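Local atomic coordinates of cleavage stimulation factor 77 (Encephalitozoon cuniculi, PDB entry 2UY1), a protein that probably binds mRNA in the nucleus and is likely, as in its CstF-77 relatives, to act as a helical-repeat scaffold in the processing of pre-mRNA 3' ends. Residues B[356-361]-B[381-386]; B[317-322]-B[351-356]; B[324-329]-B[341-346]. All coordinates share one frame; numbering follows the deposited sequence.

Overall arrangement
Three contacts follow the packing through an all-helical repeat array. Contact 3 joins neighbouring helices, 319-333 and 337-349, that run antiparallel, while contacts 2 and 1 each skip one helix. Contact 2 joins the start of 319-333 to the start of 354-367, and its centre lies about 10 Å from that of contact 3. Contact 1 carries the series onward from 354-367 to the start of 384-397, its centre about 12 Å from that of contact 2 and 15 Å from that of contact 3. L356 lies in a segment of both contacts 1 and 2 but touches across only in contact 2, while F360 of segment 356-361 rests on F343 of contact 3. All three are packing contacts between helices.

Contact 1 of 3, residues B[356-361]-B[381-386]; sequences LKEEFF and EKTSRM
E358 offers one carboxylate oxygen to T383 and the other to R385, and its side chain crosses both partners at about a right angle. With CG anti to the backbone N (chi1 179°), its extended chain reaches the start of helix 384-397. T383 OG1 donates to E358 OE1 over a very short 2.5 Å and accepts from M386 N at 3.2 Å, so the hydroxyl links the neighbouring helix to the first turn of its own. E358 OE2 lies at the guanidinium edge, in its plane, and forms a salt bridge with R385 NH1 (3.5 Å), although the two flat groups are turned 82° apart. Two such partners would tend to keep this buried carboxylate charged. M386 crosses E358 obliquely, SD 3.7 Å from E358 CA, and a bend at chi3 (78°) brings CE to 3.9 Å from F361 CB. K357 and E381 add a long salt bridge, NZ to OE2 3.7 Å. T383 and M386 make a capping box, with a weak return bond from T383 N to the M386 sulfur. The result is a capped helix start tied to the preceding layer of an alpha-alpha repeat array.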
loop_
_atom_site.group_PDB
_atom_site.type_symbol
_atom_site.label_atom_id
_atom_site.label_comp_id
_atom_site.label_asym_id
_atom_site.label_seq_id
_atom_site.Cartn_x
_atom_site.Cartn_y
_atom_site.Cartn_z
ATOM N N LEU B 356 -7.400 -5.270 -16.177
ATOM C CA LEU B 356 -6.888 -4.773 -17.466
ATOM C C LEU B 356 -7.117 -3.247 -17.564
ATOM O O LEU B 356 -6.332 -2.520 -18.193
ATOM C CB LEU B 356 -7.661 -5.520 -18.578
ATOM C CG LEU B 356 -7.437 -5.950 -20.033
ATOM C CD1 LEU B 356 -6.062 -6.479 -20.404
ATOM C CD2 LEU B 356 -8.410 -7.089 -20.237
ATOM N N LYS B 357 -8.269 -2.790 -17.058
ATOM C CA LYS B 357 -8.611 -1.373 -17.106
ATOM C C LYS B 357 -7.569 -0.514 -16.355
ATOM O O LYS B 357 -7.014 0.471 -16.913
ATOM C CB LYS B 357 -10.014 -1.142 -16.571
ATOM C CG LYS B 357 -11.137 -1.684 -17.462
ATOM C CD LYS B 357 -12.531 -1.413 -16.816
ATOM C CE LYS B 357 -13.633 -2.341 -17.452
ATOM N NZ LYS B 357 -14.766 -2.542 -16.438
ATOM N N GLU B 358 -7.246 -0.932 -15.142
ATOM C CA GLU B 358 -6.249 -0.264 -14.306
ATOM C C GLU B 358 -4.828 -0.377 -14.812
ATOM O O GLU B 358 -4.100 0.611 -14.794
ATOM C CB GLU B 358 -6.337 -0.737 -12.844
ATOM C CG GLU B 358 -5.301 -0.090 -11.878
ATOM C CD GLU B 358 -5.575 -0.372 -10.395
ATOM O OE1 GLU B 358 -6.648 0.013 -9.843
ATOM O OE2 GLU B 358 -4.662 -0.911 -9.738
ATOM N N GLU B 359 -4.430 -1.586 -15.239
ATOM C CA GLU B 359 -3.083 -1.817 -15.701
ATOM C C GLU B 359 -2.872 -1.135 -17.019
ATOM O O GLU B 359 -1.776 -0.737 -17.237
ATOM C CB GLU B 359 -2.749 -3.314 -15.847
ATOM C CG GLU B 359 -2.604 -4.118 -14.546
ATOM C CD GLU B 359 -1.419 -3.699 -13.665
ATOM O OE1 GLU B 359 -0.396 -3.332 -14.244
ATOM O OE2 GLU B 359 -1.510 -3.732 -12.400
ATOM N N PHE B 360 -3.912 -1.023 -17.869
ATOM C CA PHE B 360 -3.850 -0.276 -19.154
ATOM C C PHE B 360 -3.712 1.226 -18.875
ATOM O O PHE B 360 -2.899 1.853 -19.484
ATOM C CB PHE B 360 -5.148 -0.471 -19.959
ATOM C CG PHE B 360 -5.117 0.014 -21.416
ATOM C CD1 PHE B 360 -3.972 0.471 -22.022
ATOM C CD2 PHE B 360 -6.300 -0.061 -22.198
ATOM C CE1 PHE B 360 -3.959 0.888 -23.343
ATOM C CE2 PHE B 360 -6.303 0.359 -23.497
ATOM C CZ PHE B 360 -5.150 0.857 -24.074
ATOM N N PHE B 361 -4.557 1.791 -18.021
ATOM C CA PHE B 361 -4.463 3.203 -17.749
ATOM C C PHE B 361 -3.136 3.575 -17.150
ATOM O O PHE B 361 -2.536 4.552 -17.566
ATOM C CB PHE B 361 -5.634 3.718 -16.914
ATOM C CG PHE B 361 -5.428 5.143 -16.431
ATOM C CD1 PHE B 361 -5.443 6.220 -17.364
ATOM C CD2 PHE B 361 -5.153 5.399 -15.086
ATOM C CE1 PHE B 361 -5.181 7.571 -16.962
ATOM C CE2 PHE B 361 -4.912 6.758 -14.658
ATOM C CZ PHE B 361 -4.954 7.831 -15.647
ATOM N N GLU B 381 -14.608 2.947 -16.448
ATOM C CA GLU B 381 -14.905 2.965 -15.047
ATOM C C GLU B 381 -13.567 2.844 -14.308
ATOM O O GLU B 381 -12.608 2.357 -14.884
ATOM C CB GLU B 381 -15.787 1.780 -14.693
ATOM C CG GLU B 381 -16.867 1.530 -15.708
ATOM C CD GLU B 381 -17.909 0.598 -15.186
ATOM O OE1 GLU B 381 -18.924 1.096 -14.650
ATOM O OE2 GLU B 381 -17.719 -0.622 -15.292
ATOM N N LYS B 382 -13.515 3.302 -13.074
ATOM C CA LYS B 382 -12.251 3.582 -12.397
ATOM C C LYS B 382 -12.208 3.074 -10.978
ATOM O O LYS B 382 -13.210 3.102 -10.240
ATOM C CB LYS B 382 -12.007 5.098 -12.450
ATOM C CG LYS B 382 -12.123 5.593 -13.889
ATOM C CD LYS B 382 -12.029 7.001 -14.049
ATOM C CE LYS B 382 -13.281 7.595 -14.378
ATOM N NZ LYS B 382 -13.573 7.627 -15.787
ATOM N N THR B 383 -11.042 2.555 -10.604
ATOM C CA THR B 383 -10.737 2.222 -9.253
ATOM C C THR B 383 -10.268 3.512 -8.576
ATOM O O THR B 383 -9.983 4.457 -9.276
ATOM C CB THR B 383 -9.570 1.167 -9.226
ATOM O OG1 THR B 383 -8.446 1.722 -9.929
ATOM C CG2 THR B 383 -10.004 -0.178 -9.872
ATOM N N SER B 384 -10.199 3.531 -7.236
ATOM C CA SER B 384 -9.685 4.705 -6.499
ATOM C C SER B 384 -8.264 4.946 -6.920
ATOM O O SER B 384 -7.875 6.077 -6.956
ATOM C CB SER B 384 -9.590 4.554 -4.973
ATOM O OG SER B 384 -10.790 4.146 -4.392
ATOM N N ARG B 385 -7.491 3.886 -7.171
ATOM C CA ARG B 385 -6.097 4.047 -7.523
ATOM C C ARG B 385 -5.955 4.748 -8.888
ATOM O O ARG B 385 -5.092 5.553 -9.013
ATOM C CB ARG B 385 -5.332 2.745 -7.527
ATOM C CG ARG B 385 -3.831 2.963 -7.673
ATOM C CD ARG B 385 -3.149 1.734 -8.247
ATOM N NE ARG B 385 -1.738 1.734 -7.899
ATOM C CZ ARG B 385 -0.924 0.691 -8.018
ATOM N NH1 ARG B 385 -1.385 -0.475 -8.487
ATOM N NH2 ARG B 385 0.358 0.822 -7.660
ATOM N N MET B 386 -6.832 4.472 -9.854
ATOM C CA MET B 386 -6.842 5.107 -11.174
ATOM C C MET B 386 -7.205 6.577 -10.969
ATOM O O MET B 386 -6.472 7.430 -11.390
ATOM C CB MET B 386 -7.876 4.434 -12.110
ATOM C CG MET B 386 -7.415 3.084 -12.695
ATOM S SD MET B 386 -8.846 2.185 -13.421
ATOM C CE MET B 386 -8.949 3.145 -14.979
#

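Contact 2 of 3, residues B[317-322]-B[351-356]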
loop_
_atom_site.group_PDB
_atom_site.type_symbol
_atom_site.label_atom_id
_atom_site.label_comp_id
_atom_site.label_asym_id
_atom_site.label_seq_id
_atom_site.Cartn_x
_atom_site.Cartn_y
_atom_site.Cartn_z
ATOM N N VAL B 317 -8.072 -16.836 -23.778
ATOM C CA VAL B 317 -6.868 -16.498 -23.042
ATOM C C VAL B 317 -7.272 -15.355 -22.132
ATOM O O VAL B 317 -7.972 -14.446 -22.574
ATOM C CB VAL B 317 -5.600 -16.166 -23.956
ATOM C CG1 VAL B 317 -5.543 -17.095 -25.173
ATOM C CG2 VAL B 317 -5.537 -14.682 -24.416
ATOM N N GLY B 318 -6.856 -15.432 -20.868
ATOM C CA GLY B 318 -7.282 -14.468 -19.829
ATOM C C GLY B 318 -6.761 -13.058 -20.044
ATOM O O GLY B 318 -5.920 -12.819 -20.930
ATOM N N PRO B 319 -7.221 -12.122 -19.196
ATOM C CA PRO B 319 -6.732 -10.731 -19.146
ATOM C C PRO B 319 -5.208 -10.633 -19.002
ATOM O O PRO B 319 -4.573 -9.836 -19.682
ATOM C CB PRO B 319 -7.424 -10.162 -17.892
ATOM C CG PRO B 319 -8.664 -10.986 -17.754
ATOM C CD PRO B 319 -8.236 -12.383 -18.152
ATOM N N HIS B 320 -4.607 -11.446 -18.151
ATOM C CA HIS B 320 -3.166 -11.359 -17.897
ATOM C C HIS B 320 -2.288 -11.563 -19.120
ATOM O O HIS B 320 -1.158 -11.104 -19.144
ATOM C CB HIS B 320 -2.766 -12.447 -16.890
ATOM C CG HIS B 320 -3.236 -12.181 -15.498
ATOM N ND1 HIS B 320 -4.386 -12.508 -14.863
ATOM C CD2 HIS B 320 -2.490 -11.457 -14.596
ATOM C CE1 HIS B 320 -4.304 -12.003 -13.589
ATOM N NE2 HIS B 320 -3.140 -11.390 -13.446
ATOM N N VAL B 321 -2.763 -12.360 -20.078
ATOM C CA VAL B 321 -1.926 -12.838 -21.175
ATOM C C VAL B 321 -1.786 -11.683 -22.135
ATOM O O VAL B 321 -0.740 -11.477 -22.684
ATOM C CB VAL B 321 -2.551 -14.146 -21.878
ATOM C CG1 VAL B 321 -1.764 -14.569 -23.178
ATOM C CG2 VAL B 321 -2.536 -15.272 -20.918
ATOM N N PHE B 322 -2.837 -10.879 -22.227
ATOM C CA PHE B 322 -2.816 -9.661 -23.039
ATOM C C PHE B 322 -1.915 -8.607 -22.429
ATOM O O PHE B 322 -1.244 -7.922 -23.152
ATOM C CB PHE B 322 -4.219 -9.049 -23.126
ATOM C CG PHE B 322 -5.228 -9.872 -23.916
ATOM C CD1 PHE B 322 -5.327 -9.738 -25.289
ATOM C CD2 PHE B 322 -6.082 -10.762 -23.260
ATOM C CE1 PHE B 322 -6.275 -10.475 -26.023
ATOM C CE2 PHE B 322 -7.045 -11.503 -23.977
ATOM C CZ PHE B 322 -7.150 -11.334 -25.363
ATOM N N PRO B 351 -14.451 -7.179 -21.032
ATOM C CA PRO B 351 -14.963 -5.811 -20.943
ATOM C C PRO B 351 -15.156 -5.387 -19.495
ATOM O O PRO B 351 -15.217 -4.187 -19.226
ATOM C CB PRO B 351 -16.339 -5.881 -21.638
ATOM C CG PRO B 351 -16.688 -7.285 -21.751
ATOM C CD PRO B 351 -15.487 -8.129 -21.495
ATOM N N ASP B 352 -15.273 -6.388 -18.614
ATOM C CA ASP B 352 -15.472 -6.255 -17.181
ATOM C C ASP B 352 -14.205 -6.548 -16.360
ATOM O O ASP B 352 -14.319 -6.835 -15.188
ATOM C CB ASP B 352 -16.570 -7.232 -16.689
ATOM C CG ASP B 352 -17.967 -6.910 -17.258
ATOM O OD1 ASP B 352 -18.313 -5.703 -17.403
ATOM O OD2 ASP B 352 -18.720 -7.872 -17.560
ATOM N N SER B 353 -13.018 -6.517 -16.955
ATOM C CA SER B 353 -11.798 -6.828 -16.200
ATOM C C SER B 353 -11.203 -5.526 -15.600
ATOM O O SER B 353 -10.597 -4.771 -16.305
ATOM C CB SER B 353 -10.741 -7.464 -17.122
ATOM O OG SER B 353 -9.508 -7.723 -16.413
ATOM N N THR B 354 -11.363 -5.311 -14.309
ATOM C CA THR B 354 -10.801 -4.133 -13.633
ATOM C C THR B 354 -9.234 -4.135 -13.695
ATOM O O THR B 354 -8.554 -3.091 -13.910
ATOM C CB THR B 354 -11.314 -4.133 -12.217
ATOM O OG1 THR B 354 -12.723 -3.803 -12.227
ATOM C CG2 THR B 354 -10.454 -3.162 -11.283
ATOM N N LEU B 355 -8.674 -5.328 -13.553
ATOM C CA LEU B 355 -7.241 -5.540 -13.786
ATOM C C LEU B 355 -6.764 -4.939 -15.066
ATOM O O LEU B 355 -5.792 -4.222 -15.092
ATOM C CB LEU B 355 -6.931 -7.036 -13.866
ATOM C CG LEU B 355 -5.451 -7.341 -14.122
ATOM C CD1 LEU B 355 -4.547 -6.830 -12.940
ATOM C CD2 LEU B 355 -5.359 -8.842 -14.342
ATOM N N LEU B 356 -7.400 -5.270 -16.177
ATOM C CA LEU B 356 -6.888 -4.773 -17.466
ATOM C C LEU B 356 -7.117 -3.247 -17.564
ATOM O O LEU B 356 -6.332 -2.520 -18.193
ATOM C CB LEU B 356 -7.661 -5.520 -18.578
ATOM C CG LEU B 356 -7.437 -5.950 -20.033
ATOM C CD1 LEU B 356 -6.062 -6.479 -20.404
ATOM C CD2 LEU B 356 -8.410 -7.089 -20.237
#
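P319 is the bump of this contact, its ring edge pushed into a shallow hollow formed by S353, L355 and L356. P319 CB lies 3.5 Å from S353 OG and 4.0 Å from L356 CD2, with L355 CD2 slightly farther off. The two methyls of L356 are divided between parts of helix 319-333: CD2 faces the proline CB, while CD1 reaches P319 O at 3.7 Å and F322 CB at 4.2 Å. Beside the proline, L355 supplies a second bump, laid on the flat of the H320 ring. Its CG is anti to the backbone N (chi1 179°), and its CD2 methyl sits over one face of the imidazole, 3.6 Å from the centroid and 19° off the normal, displaced toward the CE1 and NE2 rim in a CH-pi contact. The same ring is held from outside by D450, whose OD1 bonds to H320 NE2. S353 OG does double duty, touching the proline while capping its own helix by accepting from L356 N at 3.2 Å. Farther along helix 319-333, I323 continues the packing on L355 and L356; V321 meets helix 282-300, and V321 and F322 both touch F309 of helix 302-311, which places this first turn between the preceding helices and helix 354-367.

Contact 3 of 3, residues B[324-329]-B[341-346]; sequences YCAFIE and NIFSSG
A326 and F343 form the close-packed half of this helix pair. The A326 CB methyl stands over one face of the phenyl ring, 4.0 Å from its centroid and 27° off the normal, a CH-pi contact, and the nearest ring atom to it is F343 CE1 at 3.6 Å. So small a residue lets the backbones come near: the axes of segments 324-329 and 341-346 approach to 8.8 Å and run antiparallel at 173°. F327 belongs to the same tight half. Its CE1 comes to the edge of the F343 ring, 3.8 Å from CZ, and the two side chains cross obliquely, without stacking. I342 completes the tight part. Its CB lies 4.0 Å from A326 CB, and its CG2, anti to the backbone N, is wedged against C325 CB and A326 N.

Toward the end of the I342 side chain the packing thins. There CD1 extends to E329 CG at 3.7 Å, the two side chains crossing at about a right angle; the carboxylate beyond it turns to a salt bridge with R306. I342 is partly exposed, so solvent can reach this side, though E329 is buried.

Helices 282-300 and 302-311 pack behind Y324, C325 and I328, and I328 also meets an apolar side chain of another protein chain. Toward helix 354-367, F343 lies almost parallel to F360 and also meets F363, while F327 touches E359, joining this antiparallel pair to the next layer of the array.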
loop_
_atom_site.group_PDB
_atom_site.type_symbol
_atom_site.label_atom_id
_atom_site.label_comp_id
_atom_site.label_asym_id
_atom_site.label_seq_id
_atom_site.Cartn_x
_atom_site.Cartn_y
_atom_site.Cartn_z
ATOM N N TYR B 324 0.546 -9.151 -20.242
ATOM C CA TYR B 324 1.914 -9.630 -20.421
ATOM C C TYR B 324 2.470 -9.366 -21.823
ATOM O O TYR B 324 3.612 -8.919 -21.965
ATOM C CB TYR B 324 1.963 -11.101 -20.078
ATOM C CG TYR B 324 3.180 -11.775 -20.583
ATOM C CD1 TYR B 324 4.388 -11.745 -19.861
ATOM C CD2 TYR B 324 3.138 -12.444 -21.809
ATOM C CE1 TYR B 324 5.493 -12.359 -20.382
ATOM C CE2 TYR B 324 4.227 -13.056 -22.331
ATOM C CZ TYR B 324 5.389 -13.035 -21.628
ATOM O OH TYR B 324 6.464 -13.687 -22.191
ATOM N N CYS B 325 1.691 -9.645 -22.871
ATOM C CA CYS B 325 2.178 -9.420 -24.272
ATOM C C CYS B 325 2.394 -7.968 -24.587
ATOM O O CYS B 325 3.250 -7.635 -25.433
ATOM C CB CYS B 325 1.204 -9.963 -25.331
ATOM S SG CYS B 325 1.216 -11.782 -25.390
ATOM N N ALA B 326 1.546 -7.107 -24.015
ATOM C CA ALA B 326 1.690 -5.651 -24.246
ATOM C C ALA B 326 3.002 -5.137 -23.620
ATOM O O ALA B 326 3.766 -4.307 -24.209
ATOM C CB ALA B 326 0.482 -4.910 -23.710
ATOM N N PHE B 327 3.292 -5.671 -22.436
ATOM C CA PHE B 327 4.521 -5.325 -21.743
ATOM C C PHE B 327 5.747 -5.893 -22.468
ATOM O O PHE B 327 6.757 -5.287 -22.511
ATOM C CB PHE B 327 4.553 -5.886 -20.341
ATOM C CG PHE B 327 3.651 -5.204 -19.319
ATOM C CD1 PHE B 327 3.090 -3.940 -19.511
ATOM C CD2 PHE B 327 3.480 -5.836 -18.071
ATOM C CE1 PHE B 327 2.322 -3.336 -18.510
ATOM C CE2 PHE B 327 2.689 -5.233 -17.052
ATOM C CZ PHE B 327 2.084 -4.004 -17.289
ATOM N N ILE B 328 5.724 -7.131 -22.916
ATOM C CA ILE B 328 6.868 -7.556 -23.739
ATOM C C ILE B 328 7.058 -6.637 -24.976
ATOM O O ILE B 328 8.179 -6.394 -25.362
ATOM C CB ILE B 328 6.676 -8.948 -24.313
ATOM C CG1 ILE B 328 6.567 -10.025 -23.213
ATOM C CG2 ILE B 328 7.758 -9.209 -25.354
ATOM C CD1 ILE B 328 7.685 -10.048 -22.218
ATOM N N GLU B 329 5.973 -6.197 -25.593
ATOM C CA GLU B 329 6.096 -5.548 -26.864
ATOM C C GLU B 329 6.652 -4.200 -26.566
ATOM O O GLU B 329 7.542 -3.765 -27.238
ATOM C CB GLU B 329 4.785 -5.442 -27.649
ATOM C CG GLU B 329 4.351 -6.739 -28.292
ATOM C CD GLU B 329 5.114 -7.092 -29.610
ATOM O OE1 GLU B 329 5.910 -6.296 -30.159
ATOM O OE2 GLU B 329 4.866 -8.205 -30.113
ATOM N N ASN B 341 -2.727 -1.416 -28.648
ATOM C CA ASN B 341 -3.603 -2.295 -29.386
ATOM C C ASN B 341 -3.800 -3.628 -28.720
ATOM O O ASN B 341 -4.895 -4.105 -28.708
ATOM C CB ASN B 341 -3.220 -2.352 -30.876
ATOM C CG ASN B 341 -3.412 -0.985 -31.540
ATOM O OD1 ASN B 341 -4.264 -0.814 -32.381
ATOM N ND2 ASN B 341 -2.672 0.011 -31.085
ATOM N N ILE B 342 -2.763 -4.176 -28.092
ATOM C CA ILE B 342 -2.924 -5.440 -27.348
ATOM C C ILE B 342 -3.806 -5.271 -26.109
ATOM O O ILE B 342 -4.689 -6.091 -25.844
ATOM C CB ILE B 342 -1.534 -6.048 -27.001
ATOM C CG1 ILE B 342 -0.732 -6.251 -28.280
ATOM C CG2 ILE B 342 -1.688 -7.283 -26.172
ATOM C CD1 ILE B 342 0.675 -6.712 -28.117
ATOM N N PHE B 343 -3.589 -4.184 -25.359
ATOM C CA PHE B 343 -4.447 -3.858 -24.190
ATOM C C PHE B 343 -5.911 -3.638 -24.631
ATOM O O PHE B 343 -6.835 -4.101 -23.957
ATOM C CB PHE B 343 -3.985 -2.557 -23.535
ATOM C CG PHE B 343 -2.929 -2.697 -22.454
ATOM C CD1 PHE B 343 -1.702 -2.086 -22.620
ATOM C CD2 PHE B 343 -3.218 -3.288 -21.219
ATOM C CE1 PHE B 343 -0.718 -2.190 -21.627
ATOM C CE2 PHE B 343 -2.235 -3.367 -20.193
ATOM C CZ PHE B 343 -0.974 -2.823 -20.413
ATOM N N SER B 344 -6.093 -2.901 -25.734
ATOM C CA SER B 344 -7.411 -2.580 -26.319
ATOM C C SER B 344 -8.155 -3.863 -26.727
ATOM O O SER B 344 -9.291 -4.063 -26.284
ATOM C CB SER B 344 -7.255 -1.634 -27.527
ATOM O OG SER B 344 -6.759 -0.338 -27.154
ATOM N N SER B 345 -7.520 -4.728 -27.522
ATOM C CA SER B 345 -8.035 -6.111 -27.827
ATOM C C SER B 345 -8.454 -6.876 -26.626
ATOM O O SER B 345 -9.523 -7.469 -26.603
ATOM C CB SER B 345 -6.953 -6.948 -28.443
ATOM O OG SER B 345 -6.573 -6.350 -29.635
ATOM N N GLY B 346 -7.585 -6.906 -25.622
ATOM C CA GLY B 346 -7.878 -7.610 -24.410
ATOM C C GLY B 346 -9.069 -7.087 -23.676
ATOM O O GLY B 346 -9.744 -7.842 -23.043
#